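Local coordinates for ABC transporter (Caldanaerobius, PDB 4G68), which probably captures xylan-derived sugars outside the cell as the solute-binding component of an ABC transporter, holding a xylose-based glycan in its pocket, at residues F67-T72 with T78-I83; G213-A218 with T288-Q293; I234-G239 with G411-W416. One frame throughout, in Å; residues are numbered along the deposited sequence.

How the contacts relate
From the N terminus, contact 1 comes first: only five residues separate its segments, and it closes the turn from strand 64-69 into helix 76-90, where Leu70, Phe71 and Thr72 line the glycan pocket. It is complete before the other two open. Contacts 2 and 3 then cross, their segments alternating along the chain as 213-218, 234-239, 288-293 and 411-416. Contact 2 closes a 69-residue loop, joining the segment after helix 199-211 to helix 284-292. Contact 3 spans 171 residues and brings helix 225-239 to the late strand 412-413, again beside bound sugar. Contacts 1 and 3 lie on opposite sides of the chain's centre, their own centres about 31 Å apart.

Contact 1 of 3, residues F67-T72 with T78-I83; sequences FWNLFT and TKVKEI. With XYS (alpha-D-xylopyranose), chain D; XYP (beta-D-xylopyranose), chain B.
The ring of Phe71 stands between Val80 and the bound sugars. Over the centre of one face sits Leu70 CD1, 4.2 Å above the ring plane. At the ring edge, near its plane, lies the ring oxygen of the alpha-xylose, with Phe71 CD1 3.7 Å from XYS O5; O2 of the beta-xylose comes in obliquely, 4.0 Å from Phe71 CE1. The setting is the first crossover of a beta-alpha-beta unit: strand 64-69 runs into a pocket-lining turn, and helix 76-90 leads back towards strand 95-100.

Val80 carries the helix side of the contact with both methyls. Its CG2 meets the root of the aromatic side chain, 3.9 Å from Phe71 CB, and the two side chains cross at about a right angle. With CG1 anti to the backbone N (chi1 177°), the other methyl reaches the amide of Asn69, where Val80 CG1 lies 4.0 Å from Asn69 ND2. That nitrogen is satisfied by Glu98 of the neighbouring strand 95-100.

With an alanine in place of Phe71, CB could still touch Val80, but the pocket would probably lose part of its wall beside these two xyloses, and Leu70 CD1 the ring it covers.

The turn that presents this ring is itself braced. Phe71 is the centre of an inverse gamma turn, and Asn69 forms an Asx turn that ends on its backbone N: Phe71 N donates to Asn69 OD1 at 3.0 Å, the N-H...O angle 153°, arriving in the carbonyl plane on a lone pair.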
loop_
_atom_site.group_PDB
_atom_site.type_symbol
_atom_site.label_atom_id
_atom_site.label_comp_id
_atom_site.label_asym_id
_atom_site.label_seq_id
_atom_site.Cartn_x
_atom_site.Cartn_y
_atom_site.Cartn_z
ATOM N N PHE A 67 -1.109 10.135 -19.654
ATOM C CA PHE A 67 -0.784 9.804 -18.227
ATOM C C PHE A 67 -1.848 8.885 -17.688
ATOM O O PHE A 67 -3.040 9.235 -17.703
ATOM C CB PHE A 67 -0.773 11.087 -17.407
ATOM C CG PHE A 67 -0.692 10.912 -15.907
ATOM C CD1 PHE A 67 0.240 10.017 -15.333
ATOM C CD2 PHE A 67 -1.429 11.755 -15.089
ATOM C CE1 PHE A 67 0.385 9.917 -13.952
ATOM C CE2 PHE A 67 -1.325 11.643 -13.669
ATOM C CZ PHE A 67 -0.410 10.718 -13.115
ATOM N N TRP A 68 -1.408 7.723 -17.171
ATOM C CA TRP A 68 -2.373 6.830 -16.508
ATOM C C TRP A 68 -2.123 6.764 -15.022
ATOM O O TRP A 68 -0.969 6.741 -14.576
ATOM C CB TRP A 68 -2.326 5.419 -17.064
ATOM C CG TRP A 68 -2.641 5.274 -18.537
ATOM C CD1 TRP A 68 -3.128 6.243 -19.439
ATOM C CD2 TRP A 68 -2.474 4.073 -19.303
ATOM N NE1 TRP A 68 -3.219 5.683 -20.733
ATOM C CE2 TRP A 68 -2.860 4.383 -20.678
ATOM C CE3 TRP A 68 -2.102 2.773 -18.987
ATOM C CZ2 TRP A 68 -2.840 3.383 -21.701
ATOM C CZ3 TRP A 68 -2.009 1.807 -20.014
ATOM C CH2 TRP A 68 -2.407 2.091 -21.329
ATOM N N ASN A 69 -3.204 6.753 -14.263
ATOM C CA ASN A 69 -3.140 6.600 -12.816
ATOM C C ASN A 69 -4.365 5.858 -12.257
ATOM O O ASN A 69 -5.342 5.564 -13.001
ATOM C CB ASN A 69 -2.916 7.990 -12.110
ATOM C CG ASN A 69 -4.128 8.929 -12.288
ATOM O OD1 ASN A 69 -5.126 8.788 -11.571
ATOM N ND2 ASN A 69 -4.086 9.836 -13.286
ATOM N N LEU A 70 -4.375 5.590 -10.951
ATOM C CA LEU A 70 -5.488 4.849 -10.379
ATOM C C LEU A 70 -6.295 5.615 -9.405
ATOM O O LEU A 70 -6.986 5.011 -8.601
ATOM C CB LEU A 70 -4.918 3.514 -9.779
ATOM C CG LEU A 70 -3.789 3.651 -8.704
ATOM C CD1 LEU A 70 -4.169 4.537 -7.504
ATOM C CD2 LEU A 70 -3.588 2.253 -8.133
ATOM N N PHE A 71 -6.138 6.966 -9.367
ATOM C CA PHE A 71 -6.884 7.721 -8.372
ATOM C C PHE A 71 -8.366 7.909 -8.732
ATOM O O PHE A 71 -8.781 8.904 -9.334
ATOM C CB PHE A 71 -6.205 9.048 -8.083
ATOM C CG PHE A 71 -4.905 8.869 -7.304
ATOM C CD1 PHE A 71 -4.919 8.539 -5.943
ATOM C CD2 PHE A 71 -3.681 8.924 -7.990
ATOM C CE1 PHE A 71 -3.692 8.354 -5.251
ATOM C CE2 PHE A 71 -2.491 8.695 -7.313
ATOM C CZ PHE A 71 -2.491 8.417 -5.959
ATOM N N THR A 72 -9.151 6.906 -8.385
ATOM C CA THR A 72 -10.533 6.851 -8.807
ATOM C C THR A 72 -11.515 7.429 -7.788
ATOM O O THR A 72 -12.538 7.884 -8.157
ATOM C CB THR A 72 -11.028 5.415 -9.143
ATOM O OG1 THR A 72 -10.635 4.497 -8.140
ATOM C CG2 THR A 72 -10.558 4.955 -10.542
ATOM N N THR A 78 -10.786 14.408 -8.140
ATOM C CA THR A 78 -10.972 15.822 -8.477
ATOM C C THR A 78 -9.623 16.561 -8.361
ATOM O O THR A 78 -9.276 17.434 -9.189
ATOM C CB THR A 78 -11.960 16.461 -7.501
ATOM O OG1 THR A 78 -13.241 15.824 -7.617
ATOM C CG2 THR A 78 -12.107 17.959 -7.792
ATOM N N LYS A 79 -8.874 16.215 -7.316
ATOM C CA LYS A 79 -7.588 16.869 -7.085
ATOM C C LYS A 79 -6.574 16.590 -8.164
ATOM O O LYS A 79 -5.825 17.503 -8.553
ATOM C CB LYS A 79 -6.989 16.472 -5.748
ATOM C CG LYS A 79 -7.895 16.798 -4.610
ATOM C CD LYS A 79 -7.780 18.250 -4.346
ATOM C CE LYS A 79 -7.892 18.376 -2.876
ATOM N NZ LYS A 79 -7.958 19.827 -2.715
ATOM N N VAL A 80 -6.483 15.317 -8.591
ATOM C CA VAL A 80 -5.615 14.995 -9.694
ATOM C C VAL A 80 -6.007 15.801 -10.960
ATOM O O VAL A 80 -5.126 16.355 -11.645
ATOM C CB VAL A 80 -5.609 13.488 -9.938
ATOM C CG1 VAL A 80 -4.756 13.144 -11.161
ATOM C CG2 VAL A 80 -5.088 12.757 -8.674
ATOM N N LYS A 81 -7.319 15.876 -11.259
ATOM C CA LYS A 81 -7.785 16.589 -12.449
ATOM C C LYS A 81 -7.321 18.046 -12.380
ATOM O O LYS A 81 -6.859 18.624 -13.394
ATOM C CB LYS A 81 -9.328 16.527 -12.647
ATOM C CG LYS A 81 -9.763 17.124 -14.011
ATOM C CD LYS A 81 -9.020 16.409 -15.118
ATOM C CE LYS A 81 -9.381 16.785 -16.521
ATOM N NZ LYS A 81 -10.087 18.091 -16.556
ATOM N N GLU A 82 -7.407 18.610 -11.170
ATOM C CA GLU A 82 -7.026 20.003 -10.922
ATOM C C GLU A 82 -5.522 20.190 -11.155
ATOM O O GLU A 82 -5.101 21.198 -11.721
ATOM C CB GLU A 82 -7.397 20.438 -9.500
ATOM C CG GLU A 82 -8.882 20.684 -9.289
ATOM C CD GLU A 82 -9.171 20.906 -7.800
ATOM O OE1 GLU A 82 -8.240 21.122 -7.000
ATOM O OE2 GLU A 82 -10.330 20.925 -7.415
ATOM N N ILE A 83 -4.746 19.229 -10.709
ATOM C CA ILE A 83 -3.264 19.250 -10.881
ATOM C C ILE A 83 -2.950 19.219 -12.370
ATOM O O ILE A 83 -2.113 19.989 -12.860
ATOM C CB ILE A 83 -2.610 18.026 -10.180
ATOM C CG1 ILE A 83 -2.509 18.260 -8.686
ATOM C CG2 ILE A 83 -1.234 17.748 -10.797
ATOM C CD1 ILE A 83 -2.187 16.963 -7.966
HETATM C C1 XYS D . -7.979 6.960 -4.414
HETATM C C2 XYS D . -7.954 5.542 -5.030
HETATM C C3 XYS D . -7.131 4.515 -4.238
HETATM C C4 XYS D . -5.809 5.136 -3.754
HETATM C C5 XYS D . -6.091 6.417 -2.970
HETATM O O1 XYS D . -9.233 7.557 -4.322
HETATM O O2 XYS D . -9.171 5.000 -5.371
HETATM O O3 XYS D . -6.946 3.424 -5.065
HETATM O O4 XYS D . -4.917 4.233 -3.142
HETATM O O5 XYS D . -7.157 7.173 -3.312
HETATM C C1 XYP B . -4.292 3.318 -3.796
HETATM C C2 XYP B . -2.809 3.531 -3.479
HETATM C C3 XYP B . -2.060 2.351 -4.139
HETATM C C4 XYP B . -2.621 1.101 -3.499
HETATM C C5 XYP B . -4.144 1.022 -3.724
HETATM O O2 XYP B . -2.414 4.737 -4.131
HETATM O O3 XYP B . -0.693 2.523 -3.708
HETATM O O4 XYP B . -1.991 0.004 -4.171
HETATM O O5 XYP B . -4.734 2.182 -3.125
#

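Contact 2 of 3, residues G213-A218 with T288-Q293; sequences GVTPFA and TAEFNQ
Apolar packing between the two segments centres on the methyl of Ala218, which points at the helix and meets the side chains of two consecutive helix residues, Glu290 and Phe291. Ala218 CB lies 4.0 Å from Phe291 CB; the Phe291 ring itself leads away from this methyl and meets Phe309 edge-to-face. The aliphatic part of Glu290 runs alongside the methyl: CG is anti to the backbone N (chi1 -173°) and the chain stays extended beyond it, which brings the carboxylate over the loop, with Glu290 OE1 3.7 Å from Ala218 CB. The other carboxylate oxygen, Glu290 OE2, passes Thr215 CG2 at 3.9 Å, the two side chains crossing at about a right angle.

The polar part of the contact is carried by a water that bridges the segments, lying 2.6 Å from Glu290 OE2 and 3.0 Å from Thr215 OG1. The same hydroxyl is hydrogen-bonded to Asp276 OD1.

Charge forms a third class. Asp276 OD2 is close to Glu290 OE2, and two acids so near each other would be expected to raise the pKa of one of them; a proton held there would be consistent with the surplus of acceptors around the bridging water.

The loop side starts at Gly213, whose positive phi closes helix 199-211 in a Schellman motif. In this solute-binding fold the loop that leaves that helix is laid, through Thr215 and Ala218, against helix 284-292, while backbone bonds of Thr215 to Ala297 and Ala218 to Met298 set it beside strand 298-300.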
loop_
_atom_site.group_PDB
_atom_site.type_symbol
_atom_site.label_atom_id
_atom_site.label_comp_id
_atom_site.label_asym_id
_atom_site.label_seq_id
_atom_site.Cartn_x
_atom_site.Cartn_y
_atom_site.Cartn_z
ATOM N N GLY A 213 -22.032 -7.992 19.009
ATOM C CA GLY A 213 -22.667 -7.890 17.696
ATOM C C GLY A 213 -22.025 -6.832 16.797
ATOM O O GLY A 213 -22.608 -6.370 15.786
ATOM N N VAL A 214 -20.814 -6.442 17.171
ATOM C CA VAL A 214 -20.040 -5.429 16.431
ATOM C C VAL A 214 -18.976 -6.182 15.536
ATOM O O VAL A 214 -18.198 -6.999 16.042
ATOM C CB VAL A 214 -19.352 -4.455 17.378
ATOM C CG1 VAL A 214 -18.360 -3.570 16.638
ATOM C CG2 VAL A 214 -20.359 -3.564 18.155
ATOM N N THR A 215 -19.008 -5.944 14.229
ATOM C CA THR A 215 -17.964 -6.545 13.319
ATOM C C THR A 215 -16.565 -6.098 13.809
ATOM O O THR A 215 -16.281 -4.870 13.887
ATOM C CB THR A 215 -18.156 -6.097 11.887
ATOM O OG1 THR A 215 -19.495 -6.461 11.431
ATOM C CG2 THR A 215 -17.071 -6.676 10.934
ATOM N N PRO A 216 -15.695 -7.044 14.187
ATOM C CA PRO A 216 -14.381 -6.531 14.702
ATOM C C PRO A 216 -13.539 -5.823 13.636
ATOM O O PRO A 216 -13.002 -4.734 13.921
ATOM C CB PRO A 216 -13.702 -7.756 15.234
ATOM C CG PRO A 216 -14.916 -8.702 15.558
ATOM C CD PRO A 216 -15.812 -8.502 14.417
ATOM N N PHE A 217 -13.416 -6.467 12.471
ATOM C CA PHE A 217 -12.603 -5.913 11.339
ATOM C C PHE A 217 -13.422 -5.792 10.099
ATOM O O PHE A 217 -14.130 -6.733 9.733
ATOM C CB PHE A 217 -11.396 -6.806 10.983
ATOM C CG PHE A 217 -10.228 -6.606 11.869
ATOM C CD1 PHE A 217 -9.247 -5.681 11.534
ATOM C CD2 PHE A 217 -10.093 -7.358 13.039
ATOM C CE1 PHE A 217 -8.137 -5.487 12.338
ATOM C CE2 PHE A 217 -8.962 -7.167 13.854
ATOM C CZ PHE A 217 -7.980 -6.224 13.476
ATOM N N ALA A 218 -13.352 -4.616 9.447
ATOM C CA ALA A 218 -13.865 -4.467 8.066
ATOM C C ALA A 218 -12.792 -4.898 7.031
ATOM O O ALA A 218 -11.775 -4.205 6.882
ATOM C CB ALA A 218 -14.217 -3.003 7.795
ATOM N N THR A 288 -13.711 -0.296 3.048
ATOM C CA THR A 288 -13.490 1.089 3.594
ATOM C C THR A 288 -14.839 1.778 3.777
ATOM O O THR A 288 -14.997 2.558 4.701
ATOM C CB THR A 288 -12.551 1.951 2.736
ATOM O OG1 THR A 288 -13.134 2.156 1.443
ATOM C CG2 THR A 288 -11.141 1.313 2.600
ATOM N N ALA A 289 -15.805 1.519 2.903
ATOM C CA ALA A 289 -17.185 2.042 3.145
ATOM C C ALA A 289 -17.836 1.485 4.417
ATOM O O ALA A 289 -18.470 2.201 5.142
ATOM C CB ALA A 289 -18.091 1.844 1.912
ATOM N N GLU A 290 -17.700 0.199 4.666
ATOM C CA GLU A 290 -18.123 -0.380 5.916
ATOM C C GLU A 290 -17.508 0.331 7.131
ATOM O O GLU A 290 -18.190 0.689 8.086
ATOM C CB GLU A 290 -17.728 -1.849 5.815
ATOM C CG GLU A 290 -18.172 -2.712 6.888
ATOM C CD GLU A 290 -17.635 -4.117 6.666
ATOM O OE1 GLU A 290 -16.967 -4.400 5.707
ATOM O OE2 GLU A 290 -17.847 -4.956 7.492
ATOM N N PHE A 291 -16.210 0.576 7.063
ATOM C CA PHE A 291 -15.523 1.177 8.207
ATOM C C PHE A 291 -15.847 2.642 8.334
ATOM O O PHE A 291 -16.047 3.098 9.424
ATOM C CB PHE A 291 -14.000 0.998 8.044
ATOM C CG PHE A 291 -13.205 1.363 9.302
ATOM C CD1 PHE A 291 -13.270 0.571 10.423
ATOM C CD2 PHE A 291 -12.389 2.498 9.331
ATOM C CE1 PHE A 291 -12.543 0.940 11.598
ATOM C CE2 PHE A 291 -11.663 2.862 10.490
ATOM C CZ PHE A 291 -11.733 2.083 11.641
ATOM N N ASN A 292 -15.979 3.365 7.229
ATOM C CA ASN A 292 -16.290 4.806 7.343
ATOM C C ASN A 292 -17.750 5.104 7.696
ATOM O O ASN A 292 -18.098 6.222 7.953
ATOM C CB ASN A 292 -15.732 5.633 6.130
ATOM C CG ASN A 292 -16.559 5.544 4.855
ATOM O OD1 ASN A 292 -17.707 5.156 4.846
ATOM N ND2 ASN A 292 -15.967 6.017 3.748
ATOM N N GLN A 293 -18.574 4.068 7.689
ATOM C CA GLN A 293 -19.976 4.186 8.135
ATOM C C GLN A 293 -20.129 3.795 9.565
ATOM O O GLN A 293 -21.246 3.801 10.123
ATOM C CB GLN A 293 -20.859 3.306 7.229
ATOM C CG GLN A 293 -20.955 3.884 5.807
ATOM C CD GLN A 293 -21.410 5.329 5.728
ATOM O OE1 GLN A 293 -20.601 6.249 5.500
ATOM N NE2 GLN A 293 -22.686 5.558 5.963
HETATM O O HOH W 1 -19.940 -4.732 9.011
#

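Contact 3 of 3, residues I234-G239 with G411-W416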
loop_
_atom_site.group_PDB
_atom_site.type_symbol
_atom_site.label_atom_id
_atom_site.label_comp_id
_atom_site.label_asym_id
_atom_site.label_seq_id
_atom_site.Cartn_x
_atom_site.Cartn_y
_atom_site.Cartn_z
ATOM N N ILE A 234 1.719 -10.180 9.984
ATOM C CA ILE A 234 1.864 -11.166 11.067
ATOM C C ILE A 234 3.227 -11.919 10.863
ATOM O O ILE A 234 3.976 -12.221 11.852
ATOM C CB ILE A 234 0.674 -12.137 11.044
ATOM C CG1 ILE A 234 -0.625 -11.423 11.465
ATOM C CG2 ILE A 234 0.888 -13.272 12.051
ATOM C CD1 ILE A 234 -1.851 -12.303 11.208
ATOM N N ALA A 235 3.557 -12.269 9.610
ATOM C CA ALA A 235 4.862 -12.907 9.339
ATOM C C ALA A 235 6.037 -12.021 9.732
ATOM O O ALA A 235 7.087 -12.517 10.157
ATOM C CB ALA A 235 5.005 -13.259 7.850
ATOM N N LEU A 236 5.902 -10.714 9.567
ATOM C CA LEU A 236 6.922 -9.780 9.963
ATOM C C LEU A 236 7.110 -9.751 11.501
ATOM O O LEU A 236 8.215 -9.831 12.008
ATOM C CB LEU A 236 6.564 -8.401 9.400
ATOM C CG LEU A 236 7.560 -7.245 9.687
ATOM C CD1 LEU A 236 8.863 -7.555 9.070
ATOM C CD2 LEU A 236 6.997 -5.955 9.133
ATOM N N ARG A 237 6.005 -9.794 12.243
ATOM C CA ARG A 237 6.061 -9.881 13.694
ATOM C C ARG A 237 6.603 -11.232 14.181
ATOM O O ARG A 237 7.347 -11.251 15.172
ATOM C CB ARG A 237 4.644 -9.711 14.312
ATOM C CG ARG A 237 4.141 -8.285 14.160
ATOM C CD ARG A 237 4.770 -7.280 15.112
ATOM N NE ARG A 237 4.100 -5.963 15.015
ATOM C CZ ARG A 237 4.556 -4.935 14.322
ATOM N NH1 ARG A 237 5.746 -5.061 13.705
ATOM N NH2 ARG A 237 3.894 -3.783 14.311
ATOM N N GLU A 238 6.229 -12.335 13.488
ATOM C CA GLU A 238 6.708 -13.671 13.867
ATOM C C GLU A 238 8.203 -13.859 13.616
ATOM O O GLU A 238 8.953 -14.402 14.482
ATOM C CB GLU A 238 5.930 -14.730 13.117
ATOM C CG GLU A 238 4.451 -14.888 13.540
ATOM C CD GLU A 238 4.276 -15.547 14.932
ATOM O OE1 GLU A 238 5.207 -15.465 15.765
ATOM O OE2 GLU A 238 3.198 -16.149 15.190
ATOM N N GLY A 239 8.628 -13.424 12.433
ATOM C CA GLY A 239 9.923 -13.809 11.895
ATOM C C GLY A 239 10.959 -12.726 11.844
ATOM O O GLY A 239 12.152 -13.033 11.790
ATOM N N GLY A 411 12.761 -0.862 10.783
ATOM C CA GLY A 411 12.939 -1.356 9.405
ATOM C C GLY A 411 11.570 -1.621 8.793
ATOM O O GLY A 411 10.554 -1.511 9.433
ATOM N N SER A 412 11.580 -1.951 7.526
ATOM C CA SER A 412 10.302 -2.092 6.809
ATOM C C SER A 412 10.562 -2.956 5.606
ATOM O O SER A 412 11.737 -3.162 5.218
ATOM C CB SER A 412 9.722 -0.740 6.423
ATOM O OG SER A 412 10.600 -0.043 5.539
ATOM N N VAL A 413 9.485 -3.516 5.042
ATOM C CA VAL A 413 9.572 -4.297 3.803
ATOM C C VAL A 413 8.244 -4.102 3.101
ATOM O O VAL A 413 7.243 -4.029 3.775
ATOM C CB VAL A 413 9.838 -5.848 4.090
ATOM C CG1 VAL A 413 8.705 -6.533 4.881
ATOM C CG2 VAL A 413 10.115 -6.556 2.786
ATOM N N PRO A 414 8.248 -3.948 1.764
ATOM C CA PRO A 414 7.006 -3.710 0.982
ATOM C C PRO A 414 6.087 -4.913 1.055
ATOM O O PRO A 414 6.569 -6.055 1.257
ATOM C CB PRO A 414 7.521 -3.572 -0.450
ATOM C CG PRO A 414 8.888 -2.952 -0.253
ATOM C CD PRO A 414 9.432 -3.687 0.934
ATOM N N ALA A 415 4.796 -4.671 0.846
ATOM C CA ALA A 415 3.851 -5.815 0.781
ATOM C C ALA A 415 4.324 -6.815 -0.253
ATOM O O ALA A 415 4.932 -6.423 -1.258
ATOM C CB ALA A 415 2.511 -5.280 0.399
ATOM N N TRP A 416 4.099 -8.112 -0.021
ATOM C CA TRP A 416 4.817 -9.080 -0.761
ATOM C C TRP A 416 4.428 -9.083 -2.234
ATOM O O TRP A 416 5.198 -9.559 -3.064
ATOM C CB TRP A 416 4.602 -10.482 -0.175
ATOM C CG TRP A 416 5.266 -10.659 1.180
ATOM C CD1 TRP A 416 5.677 -9.676 2.127
ATOM C CD2 TRP A 416 5.549 -11.940 1.807
ATOM N NE1 TRP A 416 6.157 -10.295 3.251
ATOM C CE2 TRP A 416 6.093 -11.651 3.125
ATOM C CE3 TRP A 416 5.370 -13.277 1.412
ATOM C CZ2 TRP A 416 6.503 -12.682 4.007
ATOM C CZ3 TRP A 416 5.760 -14.282 2.306
ATOM C CH2 TRP A 416 6.319 -13.985 3.564
#
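The short strand 412-413 and the start of helix 416-419, next to the glycan pocket of this solute-binding fold, to which Ala415 between them belongs, rest on helix 225-239 through two residues each: Val413 and Trp416 on one side, Leu236 and Ala235 on the other. Ala415 touches a bound beta-xylose and occupies the N-cap position, while the side chain of Trp416 lies about 8 Å from a sugar of the same kind.

The packing is wholly apolar across the two segments, with just two side-chain contacts. Around Leu236 and Val413 the backbones come nearest, with the two CA atoms 8.7 Å apart, and the side chains fill the interval by meeting methyl to methyl: Leu236 CD1 lies 4.3 Å from Val413 CG1. One residue earlier in the helix the separation is greater, 10.8 Å from Ala235 CA to Trp416 CA, and there the large indole spans the gap to a small alanine. Its CG is anti to the carbonyl carbon (chi1 -70°), and the indole reaches back across the interface towards the helix.

Other parts of the fold hold the same ring: His428 stacks on it and Phe259 meets it edge-to-face. The backbone N of Trp416 donates to Asp232 OD2, so helix 225-239 also grips the first turn of helix 416-419 by a polar bond.

At the far end of the indole, the benzo-ring carbon Trp416 CZ2 comes obliquely to within 4.2 Å of Ala235 CB.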